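Local coordinates for extracellular solute-binding protein, family 1 (Bifidobacterium longum subsp. infantis ATCC 15697, PDB 3OMB) that probably captures a solute, perhaps a carbohydrate, outside the cell for delivery to an ABC transporter, and binds a magnesium ion, at residues Asp154-Gly157 and Lys158-Gly162; Leu441-Val444 and Asn445-Tyr448. All coordinates share one frame; numbering follows the deposited sequence.

Contact 1: Asp154-Gly157 and Lys158-Gly162; sequences DGRG and KAYSG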
loop_
_atom_site.group_PDB
_atom_site.type_symbol
_atom_site.label_atom_id
_atom_site.label_comp_id
_atom_site.label_asym_id
_atom_site.label_seq_id
_atom_site.Cartn_x
_atom_site.Cartn_y
_atom_site.Cartn_z
ATOM N N ASP A 154 11.414 -4.403 4.029
ATOM C CA ASP A 154 12.049 -3.085 4.091
ATOM C C ASP A 154 11.117 -2.083 4.783
ATOM O O ASP A 154 9.932 -2.343 4.968
ATOM C CB ASP A 154 12.420 -2.633 2.687
ATOM C CG ASP A 154 11.317 -2.897 1.692
ATOM O OD1 ASP A 154 10.300 -2.157 1.734
ATOM O OD2 ASP A 154 11.457 -3.847 0.878
ATOM N N GLY A 155 11.658 -0.946 5.177
ATOM C CA GLY A 155 10.861 0.083 5.848
ATOM C C GLY A 155 11.237 1.477 5.391
ATOM O O GLY A 155 12.396 1.754 5.157
ATOM N N ARG A 156 10.234 2.346 5.300
ATOM C CA ARG A 156 10.333 3.694 4.763
ATOM C C ARG A 156 10.438 4.704 5.879
ATOM O O ARG A 156 10.382 5.892 5.605
ATOM C CB ARG A 156 8.985 4.067 4.141
ATOM C CG ARG A 156 8.726 3.739 2.768
ATOM C CD ARG A 156 7.680 4.736 2.270
ATOM N NE ARG A 156 6.318 4.201 2.181
ATOM C CZ ARG A 156 5.444 4.595 1.249
ATOM N NH1 ARG A 156 5.807 5.489 0.335
ATOM N NH2 ARG A 156 4.217 4.086 1.209
ATOM N N GLY A 157 10.436 4.261 7.130
ATOM C CA GLY A 157 10.492 5.201 8.259
ATOM C C GLY A 157 9.181 5.430 8.981
ATOM O O GLY A 157 8.104 5.332 8.391
ATOM N N LYS A 158 9.284 5.745 10.267
ATOM C CA LYS A 158 8.141 5.952 11.134
ATOM C C LYS A 158 7.209 7.066 10.632
ATOM O O LYS A 158 6.030 7.115 11.003
ATOM C CB LYS A 158 8.616 6.260 12.564
ATOM C CG LYS A 158 9.351 7.621 12.706
ATOM C CD LYS A 158 9.862 7.838 14.137
ATOM C CE LYS A 158 10.463 9.251 14.349
ATOM N NZ LYS A 158 11.791 9.400 13.631
ATOM N N ALA A 159 7.719 7.977 9.815
ATOM C CA ALA A 159 6.836 9.008 9.273
ATOM C C ALA A 159 5.726 8.365 8.437
ATOM O O ALA A 159 4.669 8.946 8.263
ATOM C CB ALA A 159 7.630 10.035 8.459
ATOM N N TYR A 160 5.960 7.150 7.946
ATOM C CA TYR A 160 4.982 6.458 7.101
ATOM C C TYR A 160 4.226 5.371 7.869
ATOM O O TYR A 160 3.550 4.542 7.271
ATOM C CB TYR A 160 5.669 5.848 5.874
ATOM C CG TYR A 160 6.166 6.865 4.870
ATOM C CD1 TYR A 160 5.349 7.284 3.827
ATOM C CD2 TYR A 160 7.444 7.409 4.965
ATOM C CE1 TYR A 160 5.774 8.205 2.910
ATOM C CE2 TYR A 160 7.889 8.352 4.042
ATOM C CZ TYR A 160 7.037 8.734 3.007
ATOM O OH TYR A 160 7.436 9.646 2.055
ATOM N N SER A 161 4.309 5.393 9.196
ATOM C CA SER A 161 3.730 4.305 9.984
ATOM C C SER A 161 2.185 4.234 9.921
ATOM O O SER A 161 1.619 3.160 10.120
ATOM C CB SER A 161 4.207 4.367 11.445
ATOM O OG SER A 161 3.593 5.479 12.071
ATOM N N GLY A 162 1.512 5.353 9.647
ATOM C CA GLY A 162 0.050 5.344 9.553
ATOM C C GLY A 162 -0.509 4.828 8.216
ATOM O O GLY A 162 0.233 4.407 7.312
HETATM O O HOH W 1 7.437 7.550 -0.193
#
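R156 and Y160, four residues apart, form a guanidinium-aromatic stack flanking a single 3-10 turn (G157 to Y160), where the chain leaves strand 152-155 on its way to strand 166-170. The case illustrates how a loop can pack against itself. On the dense side the guanidinium lies flat on the phenol ring, with the two planes only 3° apart and their centres separated by 4.3 Å. The two side chains nevertheless cross at about a right angle. A bend at chi3 (-103°) turns the end of R156 parallel to the ring, and the stack begins before the charge is reached: R156 CD sits 3.7 Å from the centroid of the Y160 ring, over its centre, as a CH-pi contact. Outside the turn, R156 NE donates to the carbonyl of S347 and the Y160 hydroxyl is bonded to D435, which ties each stacked group to a residue outside the turn. The turn itself is closed by Y160 N, which donates to G157 O at 2.8 Å. G157 has a positive phi of 104°, and a CB there would press on the carbonyl oxygen of R156. The opposite character appears at K158 and S161, which are solvent-exposed. K158 leads away from the stack, although its NZ reaches the carbonyl of D428, and S161 N closes a further turn onto K158 O. At the polar rim of the stack, a water lies in the guanidinium plane, accepting from R156 NH1 at 2.7 Å and donating weakly to Y160 OH at 3.1 Å.

Contact 2: Leu441-Val444 and Asn445-Tyr448; sequences LIEV and NKVY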
loop_
_atom_site.group_PDB
_atom_site.type_symbol
_atom_site.label_atom_id
_atom_site.label_comp_id
_atom_site.label_asym_id
_atom_site.label_seq_id
_atom_site.Cartn_x
_atom_site.Cartn_y
_atom_site.Cartn_z
ATOM N N LEU A 441 1.305 13.224 4.993
ATOM C CA LEU A 441 0.781 11.983 5.562
ATOM C C LEU A 441 0.595 12.130 7.073
ATOM O O LEU A 441 -0.465 11.814 7.610
ATOM C CB LEU A 441 1.689 10.784 5.224
ATOM C CG LEU A 441 1.114 9.417 5.593
ATOM C CD1 LEU A 441 -0.183 9.187 4.834
ATOM C CD2 LEU A 441 2.128 8.323 5.310
ATOM N N ILE A 442 1.635 12.617 7.739
ATOM C CA ILE A 442 1.609 12.878 9.179
ATOM C C ILE A 442 0.398 13.746 9.559
ATOM O O ILE A 442 -0.345 13.403 10.473
ATOM C CB ILE A 442 2.956 13.511 9.683
ATOM C CG1 ILE A 442 4.097 12.472 9.675
ATOM C CG2 ILE A 442 2.799 14.170 11.075
ATOM C CD1 ILE A 442 4.096 11.489 10.883
ATOM N N GLU A 443 0.191 14.852 8.851
ATOM C CA GLU A 443 -0.924 15.733 9.166
ATOM C C GLU A 443 -2.327 15.079 9.022
ATOM O O GLU A 443 -3.175 15.203 9.933
ATOM C CB GLU A 443 -0.815 17.016 8.354
ATOM C CG GLU A 443 -1.687 18.147 8.887
ATOM C CD GLU A 443 -0.972 19.049 9.918
ATOM O OE1 GLU A 443 -0.138 18.553 10.742
ATOM O OE2 GLU A 443 -1.262 20.276 9.894
ATOM N N VAL A 444 -2.584 14.395 7.895
ATOM C CA VAL A 444 -3.873 13.697 7.724
ATOM C C VAL A 444 -4.036 12.514 8.689
ATOM O O VAL A 444 -5.158 12.204 9.124
ATOM C CB VAL A 444 -4.172 13.244 6.241
ATOM C CG1 VAL A 444 -4.239 14.463 5.295
ATOM C CG2 VAL A 444 -3.162 12.248 5.759
ATOM N N ASN A 445 -2.929 11.868 9.060
ATOM C CA ASN A 445 -3.059 10.711 9.947
ATOM C C ASN A 445 -3.470 11.064 11.367
ATOM O O ASN A 445 -4.089 10.247 12.052
ATOM C CB ASN A 445 -1.854 9.778 9.882
ATOM C CG ASN A 445 -1.929 8.840 8.689
ATOM O OD1 ASN A 445 -3.020 8.521 8.195
ATOM N ND2 ASN A 445 -0.782 8.390 8.219
ATOM N N LYS A 446 -3.183 12.296 11.776
ATOM C CA LYS A 446 -3.661 12.835 13.062
ATOM C C LYS A 446 -5.171 12.747 13.167
ATOM O O LYS A 446 -5.705 12.475 14.228
ATOM C CB LYS A 446 -3.249 14.294 13.231
ATOM C CG LYS A 446 -1.795 14.425 13.668
ATOM C CD LYS A 446 -1.378 15.868 13.739
ATOM C CE LYS A 446 0.131 16.011 13.539
ATOM N NZ LYS A 446 0.928 15.530 14.698
ATOM N N VAL A 447 -5.854 12.966 12.047
ATOM C CA VAL A 447 -7.288 12.949 12.035
ATOM C C VAL A 447 -7.860 11.573 12.397
ATOM O O VAL A 447 -8.955 11.500 12.949
ATOM C CB VAL A 447 -7.822 13.434 10.684
ATOM C CG1 VAL A 447 -9.325 13.299 10.614
ATOM C CG2 VAL A 447 -7.376 14.906 10.427
ATOM N N TYR A 448 -7.108 10.499 12.119
ATOM C CA TYR A 448 -7.609 9.124 12.249
ATOM C C TYR A 448 -7.203 8.394 13.519
ATOM O O TYR A 448 -7.642 7.256 13.761
ATOM C CB TYR A 448 -7.230 8.306 11.001
ATOM C CG TYR A 448 -7.943 8.909 9.795
ATOM C CD1 TYR A 448 -9.312 8.725 9.617
ATOM C CD2 TYR A 448 -7.283 9.741 8.922
ATOM C CE1 TYR A 448 -9.987 9.311 8.537
ATOM C CE2 TYR A 448 -7.948 10.342 7.852
ATOM C CZ TYR A 448 -9.303 10.128 7.662
ATOM O OH TYR A 448 -9.969 10.723 6.585
#
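L441 packs on N445 one turn further along helix 436-452, a stretch in which the backbone bonding passes from i to i+4 toward i to i+3. L441 O takes the amide of N445 at 2.9 Å. With CG anti to the backbone N (chi1 -171°), the L441 side chain brings its branch point up against the carboxamide nitrogen, the two side chains crossing at a slant, with L441 CG 3.4 Å from N445 ND2. The amide group is employed at both ends, since OD1 accepts from H166 NE2 and ND2 makes a weak bond to the carbonyl of T163. An alanine here would have no carboxamide, and is likely to leave H166 NE2 without this acceptor, lose the weak bond to T163 and open a gap beside the L441 branch. I442 comes next, on the exposed side; its CG2 meets the aliphatic part of K446 at CE, 4.1 Å away. E443 lies near the same lysine, but the opposite charges stay apart, with E443 OE1 5.1 Å from K446 NZ. The K446 amide is shared, weakly, between I442 O and E443 O. V444 turns back to the buried side, touching A326 and H166. Its carbonyl shows the shorter spacing plainly: V447 N donates to V444 O at 3.1 Å. Beyond it, Y448 is stacked on W342, and its hydroxyl accepts from the amide of M167. The same V444 oxygen approaches the Y448 ring obliquely, 3.3 Å from CD2.

Contacts 1 and 2 lie far apart in sequence, yet their centres are about 14 Å apart and their surfaces meet. Y160 CD1 is 3.7 Å from L441 CD2, which joins the stacked turn of 154-162 to the buried side of helix 436-452. A second touch places G162 CA 3.4 Å from N445 ND2, and A159 O also lies 3.7 Å from I442 CD1. D435, the partner of Y160, directly precedes the helix. The chain from the end of strand 152-155 to strand 166-170 joins two different sheets, which is consistent with an interlobe crossing of a solute-binding protein. Both contacts lie away from the magnesium site formed by D199, N201, N203, Q205, D207 and E208.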